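Local structure of S12 family peptidase (Streptomyces sp. 82F2, 3WWX) at residues S263-N266 with E267-T270; L64-A68 with E69-D73; Q28-D31 with G32-R35; Q248-Y251 with R252-Q256; S110-D114 with P115-A119. The protein probably hydrolyses amide bonds with a preference for D-configured substrates, as a serine hydrolase of the S12 peptidase family with a beta-lactamase-like fold. All coordinates share one frame; numbering follows the deposited sequence.

Contact 1 of 5, residues S263-N266 with E267-T270; sequences SALN and EMTT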
loop_
_atom_site.group_PDB
_atom_site.type_symbol
_atom_site.label_atom_id
_atom_site.label_comp_id
_atom_site.label_asym_id
_atom_site.label_seq_id
_atom_site.Cartn_x
_atom_site.Cartn_y
_atom_site.Cartn_z
ATOM N N SER A 263 -10.046 20.354 -2.695
ATOM C CA SER A 263 -11.124 19.530 -3.235
ATOM C C SER A 263 -10.614 18.111 -3.417
ATOM O O SER A 263 -11.331 17.150 -3.164
ATOM C CB SER A 263 -11.628 20.076 -4.577
ATOM O OG SER A 263 -10.567 20.174 -5.508
ATOM N N ALA A 264 -9.374 17.998 -3.877
ATOM C CA ALA A 264 -8.781 16.682 -4.134
ATOM C C ALA A 264 -8.553 15.910 -2.838
ATOM O O ALA A 264 -8.892 14.718 -2.737
ATOM C CB ALA A 264 -7.508 16.834 -4.885
ATOM N N LEU A 265 -7.975 16.555 -1.826
ATOM C CA LEU A 265 -7.802 15.874 -0.551
ATOM C C LEU A 265 -9.149 15.513 0.075
ATOM O O LEU A 265 -9.304 14.494 0.752
ATOM C CB LEU A 265 -6.968 16.724 0.407
ATOM C CG LEU A 265 -6.554 16.074 1.733
ATOM C CD1 LEU A 265 -5.831 14.750 1.513
ATOM C CD2 LEU A 265 -5.677 17.014 2.504
ATOM N N ASN A 266 -10.156 16.353 -0.145
ATOM C CA ASN A 266 -11.493 16.026 0.336
ATOM C C ASN A 266 -12.042 14.743 -0.310
ATOM O O ASN A 266 -12.659 13.916 0.363
ATOM C CB ASN A 266 -12.465 17.157 0.017
ATOM C CG ASN A 266 -13.850 16.878 0.536
ATOM O OD1 ASN A 266 -14.056 16.703 1.743
ATOM N ND2 ASN A 266 -14.819 16.814 -0.374
ATOM N N GLU A 267 -11.838 14.593 -1.612
ATOM C CA GLU A 267 -12.236 13.367 -2.310
ATOM C C GLU A 267 -11.464 12.177 -1.758
ATOM O O GLU A 267 -12.037 11.119 -1.546
ATOM C CB GLU A 267 -12.029 13.504 -3.813
ATOM C CG GLU A 267 -13.071 14.443 -4.457
ATOM C CD GLU A 267 -13.022 14.502 -5.979
ATOM O OE1 GLU A 267 -12.545 13.547 -6.621
ATOM O OE2 GLU A 267 -13.481 15.526 -6.547
ATOM N N MET A 268 -10.173 12.365 -1.519
ATOM C CA MET A 268 -9.338 11.278 -1.037
ATOM C C MET A 268 -9.800 10.773 0.316
ATOM O O MET A 268 -9.722 9.575 0.597
ATOM C CB MET A 268 -7.890 11.729 -0.933
ATOM C CG MET A 268 -6.928 10.567 -0.756
ATOM S SD MET A 268 -5.220 11.136 -0.713
ATOM C CE MET A 268 -4.437 9.807 -1.622
ATOM N N THR A 269 -10.266 11.697 1.159
ATOM C CA THR A 269 -10.695 11.377 2.513
ATOM C C THR A 269 -12.212 11.153 2.623
ATOM O O THR A 269 -12.736 11.069 3.735
ATOM C CB THR A 269 -10.288 12.474 3.515
ATOM O OG1 THR A 269 -10.843 13.734 3.101
ATOM C CG2 THR A 269 -8.788 12.579 3.605
ATOM N N THR A 270 -12.895 11.016 1.488
ATOM C CA THR A 270 -14.282 10.579 1.479
ATOM C C THR A 270 -14.288 9.056 1.485
ATOM O O THR A 270 -13.921 8.416 0.497
ATOM C CB THR A 270 -15.020 11.127 0.265
ATOM O OG1 THR A 270 -15.039 12.557 0.353
ATOM C CG2 THR A 270 -16.457 10.598 0.223
HETATM O O HOH W 1 -13.705 14.250 3.288
#

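Contact 2 of 5, residues L64-A68 with E69-D73; sequences LQLQA and EGRID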
loop_
_atom_site.group_PDB
_atom_site.type_symbol
_atom_site.label_atom_id
_atom_site.label_comp_id
_atom_site.label_asym_id
_atom_site.label_seq_id
_atom_site.Cartn_x
_atom_site.Cartn_y
_atom_site.Cartn_z
ATOM N N LEU A 64 -5.240 11.898 -8.379
ATOM C CA LEU A 64 -5.899 13.096 -7.862
ATOM C C LEU A 64 -5.231 14.383 -8.344
ATOM O O LEU A 64 -5.927 15.367 -8.617
ATOM C CB LEU A 64 -5.994 13.013 -6.332
ATOM C CG LEU A 64 -7.083 12.042 -5.860
ATOM C CD1 LEU A 64 -6.799 11.536 -4.451
ATOM C CD2 LEU A 64 -8.453 12.719 -5.909
ATOM N N GLN A 65 -3.915 14.388 -8.469
ATOM C CA GLN A 65 -3.245 15.522 -9.091
ATOM C C GLN A 65 -3.671 15.683 -10.538
ATOM O O GLN A 65 -3.940 16.803 -10.982
ATOM C CB GLN A 65 -1.733 15.394 -9.009
ATOM C CG GLN A 65 -1.154 15.520 -7.606
ATOM C CD GLN A 65 0.340 15.682 -7.635
ATOM O OE1 GLN A 65 0.985 15.450 -8.658
ATOM N NE2 GLN A 65 0.916 16.107 -6.512
ATOM N N LEU A 66 -3.728 14.590 -11.286
ATOM C CA LEU A 66 -4.108 14.691 -12.693
ATOM C C LEU A 66 -5.523 15.239 -12.836
ATOM O O LEU A 66 -5.798 16.027 -13.744
ATOM C CB LEU A 66 -3.963 13.336 -13.402
ATOM C CG LEU A 66 -2.532 12.810 -13.518
ATOM C CD1 LEU A 66 -2.563 11.354 -13.959
ATOM C CD2 LEU A 66 -1.705 13.668 -14.489
ATOM N N GLN A 67 -6.415 14.853 -11.927
ATOM C CA GLN A 67 -7.770 15.385 -11.940
ATOM C C GLN A 67 -7.752 16.887 -11.629
ATOM O O GLN A 67 -8.493 17.664 -12.253
ATOM C CB GLN A 67 -8.694 14.634 -10.977
ATOM C CG GLN A 67 -10.078 15.280 -10.878
ATOM C CD GLN A 67 -11.056 14.510 -10.036
ATOM O OE1 GLN A 67 -12.025 13.937 -10.551
ATOM N NE2 GLN A 67 -10.835 14.506 -8.724
ATOM N N ALA A 68 -6.936 17.288 -10.662
ATOM C CA ALA A 68 -6.805 18.702 -10.280
ATOM C C ALA A 68 -6.253 19.534 -11.435
ATOM O O ALA A 68 -6.505 20.740 -11.503
ATOM C CB ALA A 68 -5.907 18.830 -9.086
ATOM N N GLU A 69 -5.501 18.900 -12.331
ATOM C CA GLU A 69 -4.936 19.573 -13.495
ATOM C C GLU A 69 -5.926 19.578 -14.668
ATOM O O GLU A 69 -5.598 20.065 -15.755
ATOM C CB GLU A 69 -3.595 18.929 -13.894
ATOM C CG GLU A 69 -2.510 19.121 -12.837
ATOM C CD GLU A 69 -1.247 18.288 -13.048
ATOM O OE1 GLU A 69 -1.146 17.568 -14.062
ATOM O OE2 GLU A 69 -0.350 18.370 -12.187
ATOM N N GLY A 70 -7.118 19.031 -14.442
ATOM C CA GLY A 70 -8.177 18.983 -15.439
ATOM C C GLY A 70 -7.932 17.981 -16.549
ATOM O O GLY A 70 -8.475 18.123 -17.648
ATOM N N ARG A 71 -7.135 16.946 -16.265
ATOM C CA ARG A 71 -6.727 15.985 -17.296
ATOM C C ARG A 71 -7.554 14.698 -17.288
ATOM O O ARG A 71 -7.518 13.903 -18.238
ATOM C CB ARG A 71 -5.238 15.672 -17.166
ATOM C CG ARG A 71 -4.372 16.924 -17.373
ATOM C CD ARG A 71 -2.924 16.719 -17.020
ATOM N NE ARG A 71 -2.263 15.802 -17.937
ATOM C CZ ARG A 71 -0.969 15.510 -17.889
ATOM N NH1 ARG A 71 -0.201 16.072 -16.962
ATOM N NH2 ARG A 71 -0.447 14.648 -18.756
ATOM N N ILE A 72 -8.309 14.513 -16.221
ATOM C CA ILE A 72 -9.185 13.367 -16.069
ATOM C C ILE A 72 -10.234 13.678 -15.016
ATOM O O ILE A 72 -9.967 14.426 -14.081
ATOM C CB ILE A 72 -8.375 12.108 -15.667
ATOM C CG1 ILE A 72 -9.293 10.920 -15.426
ATOM C CG2 ILE A 72 -7.530 12.400 -14.414
ATOM C CD1 ILE A 72 -8.561 9.569 -15.438
ATOM N N ASP A 73 -11.427 13.113 -15.177
ATOM C CA ASP A 73 -12.464 13.154 -14.170
ATOM C C ASP A 73 -12.518 11.750 -13.576
ATOM O O ASP A 73 -12.729 10.786 -14.299
ATOM C CB ASP A 73 -13.802 13.533 -14.827
ATOM C CG ASP A 73 -14.932 13.724 -13.833
ATOM O OD1 ASP A 73 -14.967 13.100 -12.759
ATOM O OD2 ASP A 73 -15.857 14.513 -14.152
#

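Contact 3 of 5, residues Q28-D31 with G32-R35; sequences QARD and GRDR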
loop_
_atom_site.group_PDB
_atom_site.type_symbol
_atom_site.label_atom_id
_atom_site.label_comp_id
_atom_site.label_asym_id
_atom_site.label_seq_id
_atom_site.Cartn_x
_atom_site.Cartn_y
_atom_site.Cartn_z
ATOM N N GLN A 28 9.625 4.337 13.084
ATOM C CA GLN A 28 9.954 5.709 13.406
ATOM C C GLN A 28 8.665 6.461 13.614
ATOM O O GLN A 28 7.632 6.107 13.049
ATOM C CB GLN A 28 10.760 6.372 12.302
ATOM C CG GLN A 28 12.158 5.805 12.113
ATOM C CD GLN A 28 12.906 6.486 10.980
ATOM O OE1 GLN A 28 12.618 7.639 10.637
ATOM N NE2 GLN A 28 13.867 5.787 10.382
ATOM N N ALA A 29 8.731 7.523 14.416
ATOM C CA ALA A 29 7.545 8.310 14.716
ATOM C C ALA A 29 7.944 9.746 14.955
ATOM O O ALA A 29 9.094 10.042 15.262
ATOM C CB ALA A 29 6.829 7.756 15.938
ATOM N N ARG A 30 6.989 10.636 14.798
ATOM C CA ARG A 30 7.228 12.054 15.044
ATOM C C ARG A 30 5.924 12.645 15.528
ATOM O O ARG A 30 4.968 12.810 14.768
ATOM C CB ARG A 30 7.753 12.745 13.776
ATOM C CG ARG A 30 8.129 14.193 13.955
ATOM C CD ARG A 30 8.843 14.662 12.689
ATOM N NE ARG A 30 9.292 16.036 12.789
ATOM C CZ ARG A 30 9.009 16.992 11.911
ATOM N NH1 ARG A 30 8.278 16.738 10.834
ATOM N NH2 ARG A 30 9.477 18.215 12.117
ATOM N N ASP A 31 5.896 12.943 16.826
ATOM C CA ASP A 31 4.705 13.449 17.495
ATOM C C ASP A 31 4.866 14.966 17.643
ATOM O O ASP A 31 5.547 15.453 18.537
ATOM C CB ASP A 31 4.529 12.717 18.824
ATOM C CG ASP A 31 3.206 13.016 19.491
ATOM O OD1 ASP A 31 2.769 14.182 19.411
ATOM O OD2 ASP A 31 2.586 12.095 20.093
ATOM N N GLY A 32 4.248 15.699 16.727
ATOM C CA GLY A 32 4.417 17.147 16.656
ATOM C C GLY A 32 5.731 17.457 15.950
ATOM O O GLY A 32 5.725 17.877 14.786
ATOM N N ARG A 33 6.836 17.239 16.667
ATOM C CA ARG A 33 8.200 17.403 16.167
ATOM C C ARG A 33 9.068 16.357 16.853
ATOM O O ARG A 33 8.611 15.665 17.761
ATOM C CB ARG A 33 8.739 18.795 16.484
ATOM C CG ARG A 33 8.115 19.907 15.638
ATOM C CD ARG A 33 8.783 21.265 15.912
ATOM N NE ARG A 33 10.171 21.260 15.463
ATOM C CZ ARG A 33 10.547 21.397 14.193
ATOM N NH1 ARG A 33 9.641 21.570 13.236
ATOM N NH2 ARG A 33 11.834 21.365 13.875
ATOM N N ASP A 34 10.309 16.242 16.394
ATOM C CA ASP A 34 11.342 15.409 17.047
ATOM C C ASP A 34 11.180 13.916 16.737
ATOM O O ASP A 34 10.545 13.174 17.470
ATOM C CB ASP A 34 11.390 15.663 18.560
ATOM C CG ASP A 34 11.574 17.134 18.880
ATOM O OD1 ASP A 34 12.542 17.730 18.362
ATOM O OD2 ASP A 34 10.718 17.700 19.593
ATOM N N ARG A 35 11.785 13.506 15.628
ATOM C CA ARG A 35 11.634 12.145 15.116
ATOM C C ARG A 35 12.361 11.111 15.979
ATOM O O ARG A 35 13.553 11.248 16.235
ATOM C CB ARG A 35 12.141 12.093 13.672
ATOM C CG ARG A 35 11.850 10.774 12.920
ATOM C CD ARG A 35 12.168 10.938 11.430
ATOM N NE ARG A 35 13.514 11.482 11.232
ATOM C CZ ARG A 35 14.632 10.765 11.094
ATOM N NH1 ARG A 35 14.611 9.431 11.088
ATOM N NH2 ARG A 35 15.791 11.394 10.940
HETATM O O HOH W 2 11.509 17.338 14.111
HETATM O O HOH W 3 8.086 12.703 18.693
#

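Contact 4 of 5, residues Q248-Y251 with R252-Q256; sequences QTFY and RALLQ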
loop_
_atom_site.group_PDB
_atom_site.type_symbol
_atom_site.label_atom_id
_atom_site.label_comp_id
_atom_site.label_asym_id
_atom_site.label_seq_id
_atom_site.Cartn_x
_atom_site.Cartn_y
_atom_site.Cartn_z
ATOM N N GLN A 248 6.852 8.652 6.555
ATOM C CA GLN A 248 6.269 9.719 7.361
ATOM C C GLN A 248 6.256 11.040 6.597
ATOM O O GLN A 248 5.248 11.754 6.583
ATOM C CB GLN A 248 7.029 9.909 8.663
ATOM C CG GLN A 248 6.908 8.775 9.630
ATOM C CD GLN A 248 7.707 9.077 10.855
ATOM O OE1 GLN A 248 7.246 9.811 11.741
ATOM N NE2 GLN A 248 8.938 8.613 10.881
ATOM N N THR A 249 7.365 11.376 5.948
ATOM C CA THR A 249 7.414 12.621 5.170
ATOM C C THR A 249 6.258 12.688 4.165
ATOM O O THR A 249 5.566 13.707 4.013
ATOM C CB THR A 249 8.750 12.727 4.437
ATOM O OG1 THR A 249 9.795 12.687 5.418
ATOM C CG2 THR A 249 8.828 14.015 3.614
ATOM N N PHE A 250 6.030 11.571 3.493
ATOM C CA PHE A 250 4.974 11.488 2.503
ATOM C C PHE A 250 3.581 11.629 3.125
ATOM O O PHE A 250 2.799 12.505 2.712
ATOM C CB PHE A 250 5.061 10.169 1.720
ATOM C CG PHE A 250 3.841 9.907 0.857
ATOM C CD1 PHE A 250 3.550 10.725 -0.231
ATOM C CD2 PHE A 250 2.979 8.847 1.140
ATOM C CE1 PHE A 250 2.431 10.492 -1.004
ATOM C CE2 PHE A 250 1.863 8.615 0.360
ATOM C CZ PHE A 250 1.591 9.449 -0.718
ATOM N N TYR A 251 3.252 10.817 4.124
ATOM C CA TYR A 251 1.900 10.872 4.671
ATOM C C TYR A 251 1.622 12.201 5.392
ATOM O O TYR A 251 0.505 12.720 5.315
ATOM C CB TYR A 251 1.606 9.661 5.574
ATOM C CG TYR A 251 1.234 8.416 4.773
ATOM C CD1 TYR A 251 -0.062 8.210 4.327
ATOM C CD2 TYR A 251 2.181 7.460 4.479
ATOM C CE1 TYR A 251 -0.406 7.088 3.588
ATOM C CE2 TYR A 251 1.848 6.335 3.717
ATOM C CZ TYR A 251 0.555 6.160 3.296
ATOM O OH TYR A 251 0.277 5.039 2.557
ATOM N N ARG A 252 2.627 12.767 6.051
ATOM C CA ARG A 252 2.459 14.092 6.662
ATOM C C ARG A 252 2.157 15.126 5.581
ATOM O O ARG A 252 1.185 15.874 5.693
ATOM C CB ARG A 252 3.713 14.505 7.435
ATOM C CG ARG A 252 4.012 13.650 8.672
ATOM C CD ARG A 252 5.358 14.018 9.307
ATOM N NE ARG A 252 5.256 15.264 10.059
ATOM C CZ ARG A 252 4.900 15.347 11.334
ATOM N NH1 ARG A 252 4.678 14.256 12.053
ATOM N NH2 ARG A 252 4.789 16.546 11.890
ATOM N N ALA A 253 2.969 15.171 4.529
ATOM C CA ALA A 253 2.730 16.127 3.443
ATOM C C ALA A 253 1.370 15.924 2.813
ATOM O O ALA A 253 0.670 16.879 2.476
ATOM C CB ALA A 253 3.812 16.033 2.391
ATOM N N LEU A 254 0.993 14.669 2.620
ATOM C CA LEU A 254 -0.289 14.369 2.024
ATOM C C LEU A 254 -1.463 14.889 2.848
ATOM O O LEU A 254 -2.318 15.621 2.338
ATOM C CB LEU A 254 -0.441 12.860 1.859
ATOM C CG LEU A 254 -1.737 12.394 1.180
ATOM C CD1 LEU A 254 -1.803 12.847 -0.258
ATOM C CD2 LEU A 254 -1.802 10.860 1.229
ATOM N N LEU A 255 -1.525 14.526 4.117
ATOM C CA LEU A 255 -2.659 14.932 4.950
ATOM C C LEU A 255 -2.651 16.425 5.263
ATOM O O LEU A 255 -3.700 17.012 5.546
ATOM C CB LEU A 255 -2.745 14.091 6.239
ATOM C CG LEU A 255 -3.510 12.760 6.110
ATOM C CD1 LEU A 255 -4.974 12.972 5.774
ATOM C CD2 LEU A 255 -2.856 11.835 5.104
ATOM N N GLN A 256 -1.481 17.038 5.174
ATOM C CA GLN A 256 -1.357 18.491 5.314
ATOM C C GLN A 256 -1.807 19.256 4.075
ATOM O O GLN A 256 -1.889 20.491 4.119
ATOM C CB GLN A 256 0.087 18.870 5.630
ATOM C CG GLN A 256 0.539 18.507 7.034
ATOM C CD GLN A 256 2.037 18.567 7.221
ATOM O OE1 GLN A 256 2.753 19.132 6.407
ATOM N NE2 GLN A 256 2.520 17.982 8.303
#

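Contact 5 of 5, residues S110-D114 with P115-A119; sequences SYTED and PAFQA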
loop_
_atom_site.group_PDB
_atom_site.type_symbol
_atom_site.label_atom_id
_atom_site.label_comp_id
_atom_site.label_asym_id
_atom_site.label_seq_id
_atom_site.Cartn_x
_atom_site.Cartn_y
_atom_site.Cartn_z
ATOM N N SER A 110 -9.812 -9.643 -7.764
ATOM C CA SER A 110 -8.419 -9.393 -7.385
ATOM C C SER A 110 -7.494 -10.496 -7.920
ATOM O O SER A 110 -7.604 -11.660 -7.527
ATOM C CB SER A 110 -8.312 -9.313 -5.871
ATOM O OG SER A 110 -7.018 -8.868 -5.521
ATOM N N TYR A 111 -6.580 -10.131 -8.822
ATOM C CA TYR A 111 -5.787 -11.135 -9.539
ATOM C C TYR A 111 -4.936 -11.957 -8.581
ATOM O O TYR A 111 -4.556 -13.082 -8.901
ATOM C CB TYR A 111 -4.889 -10.505 -10.616
ATOM C CG TYR A 111 -3.801 -9.613 -10.041
ATOM C CD1 TYR A 111 -4.035 -8.263 -9.835
ATOM C CD2 TYR A 111 -2.553 -10.113 -9.701
ATOM C CE1 TYR A 111 -3.059 -7.428 -9.303
ATOM C CE2 TYR A 111 -1.568 -9.271 -9.157
ATOM C CZ TYR A 111 -1.843 -7.948 -8.977
ATOM O OH TYR A 111 -0.893 -7.089 -8.451
ATOM N N THR A 112 -4.608 -11.402 -7.422
ATOM C CA THR A 112 -3.749 -12.110 -6.482
ATOM C C THR A 112 -4.458 -13.292 -5.835
ATOM O O THR A 112 -3.811 -14.121 -5.205
ATOM C CB THR A 112 -3.244 -11.156 -5.370
ATOM O OG1 THR A 112 -4.346 -10.456 -4.789
ATOM C CG2 THR A 112 -2.275 -10.138 -5.950
ATOM N N GLU A 113 -5.775 -13.370 -6.009
ATOM C CA GLU A 113 -6.568 -14.496 -5.518
ATOM C C GLU A 113 -6.766 -15.598 -6.551
ATOM O O GLU A 113 -7.288 -16.664 -6.224
ATOM C CB GLU A 113 -7.918 -13.994 -5.038
ATOM C CG GLU A 113 -7.836 -12.963 -3.922
ATOM C CD GLU A 113 -7.059 -13.464 -2.720
ATOM O OE1 GLU A 113 -7.340 -14.583 -2.250
ATOM O OE2 GLU A 113 -6.158 -12.734 -2.257
ATOM N N ASP A 114 -6.329 -15.377 -7.781
ATOM C CA ASP A 114 -6.472 -16.410 -8.805
ATOM C C ASP A 114 -5.669 -17.634 -8.377
ATOM O O ASP A 114 -4.518 -17.504 -7.995
ATOM C CB ASP A 114 -5.964 -15.903 -10.132
ATOM C CG ASP A 114 -5.892 -16.987 -11.155
ATOM O OD1 ASP A 114 -6.953 -17.333 -11.721
ATOM O OD2 ASP A 114 -4.774 -17.495 -11.383
ATOM N N PRO A 115 -6.260 -18.845 -8.445
ATOM C CA PRO A 115 -5.536 -20.016 -7.944
ATOM C C PRO A 115 -4.197 -20.281 -8.622
ATOM O O PRO A 115 -3.222 -20.598 -7.930
ATOM C CB PRO A 115 -6.536 -21.161 -8.164
ATOM C CG PRO A 115 -7.869 -20.478 -8.029
ATOM C CD PRO A 115 -7.674 -19.141 -8.709
ATOM N N ALA A 116 -4.117 -20.143 -9.942
ATOM C CA ALA A 116 -2.839 -20.361 -10.628
ATOM C C ALA A 116 -1.812 -19.294 -10.251
ATOM O O ALA A 116 -0.623 -19.587 -10.028
ATOM C CB ALA A 116 -3.033 -20.407 -12.125
ATOM N N PHE A 117 -2.259 -18.050 -10.144
ATOM C CA PHE A 117 -1.351 -16.987 -9.701
ATOM C C PHE A 117 -0.817 -17.294 -8.315
ATOM O O PHE A 117 0.381 -17.130 -8.043
ATOM C CB PHE A 117 -2.074 -15.635 -9.692
ATOM C CG PHE A 117 -1.161 -14.449 -9.428
ATOM C CD1 PHE A 117 -0.486 -13.804 -10.470
ATOM C CD2 PHE A 117 -0.961 -14.000 -8.143
ATOM C CE1 PHE A 117 0.361 -12.718 -10.208
ATOM C CE2 PHE A 117 -0.104 -12.920 -7.883
ATOM C CZ PHE A 117 0.538 -12.291 -8.919
ATOM N N GLN A 118 -1.693 -17.732 -7.428
ATOM C CA GLN A 118 -1.258 -18.053 -6.076
ATOM C C GLN A 118 -0.244 -19.183 -6.063
ATOM O O GLN A 118 0.696 -19.175 -5.288
ATOM C CB GLN A 118 -2.437 -18.471 -5.224
ATOM C CG GLN A 118 -3.406 -17.349 -4.913
ATOM C CD GLN A 118 -4.236 -17.648 -3.685
ATOM O OE1 GLN A 118 -5.465 -17.596 -3.724
ATOM N NE2 GLN A 118 -3.570 -17.957 -2.587
ATOM N N ALA A 119 -0.452 -20.182 -6.897
ATOM C CA ALA A 119 0.491 -21.290 -6.943
ATOM C C ALA A 119 1.874 -20.857 -7.390
ATOM O O ALA A 119 2.880 -21.431 -6.951
ATOM C CB ALA A 119 -0.042 -22.385 -7.852
HETATM O O HOH W 4 -6.737 -19.976 -11.980
#

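Contact 1 of 5, residues S263-N266 with E267-T270
Thr269 OG1 donates to Leu265 O at 2.9 Å, and the backbone N of Thr269 donates to the same carbonyl at 3.0 Å. The two donors approach from opposite faces of the carbonyl plane, so one oxygen is gripped twice, the hydroxyl serving as a second donor. One residue on, Thr270 OG1 donates to Asn266 O at 2.7 Å. That carbonyl lies at the C-terminal end of the helix, where its main-chain bond, from Thr269 N, is weak: Thr269 is the first residue to leave helical geometry. The first torsion of Thr269 (chi1 57°) sets OG1 between its own N and carbonyl carbon, from where it can turn back to Leu265. A water donates both to Thr269 OG1 and to Asn266 OD1, tying the two side chains together. Further back in the helix run the regular bonds, Glu267 N to Ser263 O and Met268 N to Ala264 O. On the apolar side Leu265 CD1 lies 4.3 Å from Met268 SD. Glu267 reaches away to a salt bridge with Arg99. Helix 262-268 rests through Met268 on Thr57, Ala60, Thr61 and Leu64 of helix 55-68, while the backbone of Met268 bonds to Leu285.

Contact 2 of 5, residues L64-A68 with E69-D73
A Schellman motif closes helix 55-68: Gly70, with a positive phi of 73°, turns the chain while two bonds reach back into the last turn. Arg71 N donates to Leu66 O at 3.0 Å and Gly70 N to Gln67 O at 2.9 Å, the latter donor standing well above the carbonyl plane. The apolar contact that often accompanies this motif pairs Leu66 with the Arg71 side chain. The bend at chi3 of Arg71 (68°) carries its guanidinium over Leu66, so that CD2 lies against one face, displaced toward the rim and 3.8 Å from Arg71 NH1. Ile72 adds further packing, its CG2 branch 3.8 Å from Leu66 CB. Its carbonyl turns back as well, Ile72 O receiving a CA-H...O contact from Gln67 CA at 3.2 Å. Arg71 NH1 also makes a long, weak salt bridge of 3.4 Å to Glu69 OE1. Glu69 has a further partner in Arg185, and Gln67 is held through OE1 by Leu74 N and through NE2 by Glu267. One carboxylate therefore serves two arginines, Arg71 and Arg185, whose like charges it probably offsets, while the leucine methyl gives the flat cation an apolar floor.

Contact 3 of 5, residues Q28-D31 with G32-R35
Arg35 NH1 donates to Gln28 OE1 at 2.7 Å, the one direct side-chain hydrogen bond across this beta hairpin, whose connection leads from strand 24-31 to strand 36-41. The oxygen lies near the guanidinium plane at its edge, whereas the nitrogen stands well above the plane of the amide carbonyl. A bend at chi3 of Arg35 (51°) brings NH1 to the glutamine oxygen, and the two flat groups are turned 43° against each other. Gln28 NE2 is used elsewhere, by Gly45 O, which helps to fix the orientation of the amide. At the turn itself, Arg33 N donates weakly to Asp31 O at 2.9 Å, and Gly32 between them has positive phi.

Two waters complete the polar links. One accepts from both Arg30 NE and Asp34 N; the other accepts from Asp31 N and donates to Asp34 O, joining backbone groups of the two arms.

Packing is supplied chiefly by the long arginine stems. The Arg30 chain, extended from CG to NE, crosses the returning backbone near Arg33 and Asp34, with CG 3.7 Å from Arg33 C. It lies beside the Arg33 side chain and points the same way, their guanidinium planes 76° apart. On the side of helix 244-255, Gln28 and Arg30 both touch Gln248. The backbone arms also approach directly, Arg35 CA making a CA-H...O contact of 3.3 Å with Ala29 O. Where the arginine ends meet, Arg30 NH2 sits over a face of the Arg33 guanidinium, 3.5 Å from NH1, a close approach of like charges.

Contact 4 of 5, residues Q248-Y251 with R252-Q256
Arg252 N to Gln248 O at 2.9 Å begins four consecutive i to i+4 bonds that cross this part of helix 244-255, ending with an almost straight one of 3.0 Å from Leu255 N to Tyr251 O. The side chains divide by helix face. On the apolar one, Leu254 CD2 touches both aromatic neighbours, 4.2 Å from Phe250 CZ and 4.4 Å from Tyr251 CD1, meeting both rings obliquely. Phe250 and Leu254 lie side by side and point the same way, each with CG opposite its backbone N (chi1 169° for Phe250). The rings themselves also meet, with Phe250 CD2 above one face of Tyr251 near its rim and Tyr251 CE2 at the edge of the Phe250 ring. On the other face the Arg252 stem folds back along the helix, CG coming within 3.1 Å of Gln248 O. Its guanidinium and the Gln248 amide then share one partner, Ser321 OG. The helix joins helix 55-68 to the sheet: Phe250 stacks on Phe58 and Tyr251 OH bonds to Thr57 on helix 55-68, while Gln248 packs on strand 24-31, and Tyr251 and Leu255 touch Ala312 and Val314 of strand 308-315.

Contact 5 of 5, residues S110-D114 with P115-A119
Tyr111 and Phe117 make a T-shaped aromatic pair, the tyrosine edge directed at the phenylalanine face. Their ring centroids are 5.2 Å apart and the planes stand at 88°. The closest atoms are Tyr111 CE2 and Phe117 CZ, at 3.7 Å. Tyr111 takes a first torsion of 66°, which sets its ring between the backbone N and carbonyl carbon and turns it toward the helix. Thr112 extends the packing alongside Phe117, its CG2 methyl 4.0 Å from Phe117 CE2. The contact also buries Thr112 O, which has no polar partner in the model.

Hydrogen bonds gather on Asp114. Its OD2 accepts from Phe117 N at 2.9 Å, on the anti side of the oxygen and close to the carboxylate plane. The main-chain oxygen accepts from Gln118 N, also at 2.9 Å, so side chain and backbone of one residue each receive an amide of the first turn. Asp114 OD1 takes a bond from a water at 2.7 Å and is further held by His146 NE2, which helps to fix the rotation of the carboxylate. Negative charge here probably suits the positive end of the helix dipole.

Outside, Tyr111 OH bonds to Ile233 O, and Phe117 meets Trp134 edge-to-face while touching Leu139 of helix 136-144. The preceding 3-10 segment 111-113 supplies Tyr111 and Thr112, which pack on Phe117. This packing accompanies a classical N-cap, made by the bond from Phe117 N to Asp114 OD2: Asp114 caps the start of helix 115-121, with Pro115 as its first residue.

Overall arrangement
Contacts 1, 2 and 4 belong to one packed group of helices. Glu267 OE1 of contact 1 meets Gln67 NE2 of contact 2 at 2.9 Å, a probable hydrogen bond, and Met268 SD lies 3.8 Å from Leu254 CD1 of contact 4. Contact 4 in turn carries the group to the sheet, since Arg252 and Gln248 touch the hairpin of contact 3, the centres of the two contacts being 12 Å apart. Contact 5 stands apart, its centre about 32 Å from those of contacts 1 and 2 and on the opposite side of the chain's centre from contacts 3 and 4. It lies nearer the bound octane 1,8-diamine: the Gln118 side chain is about 8 Å away, and Thr112 touches Phe122 of that pocket.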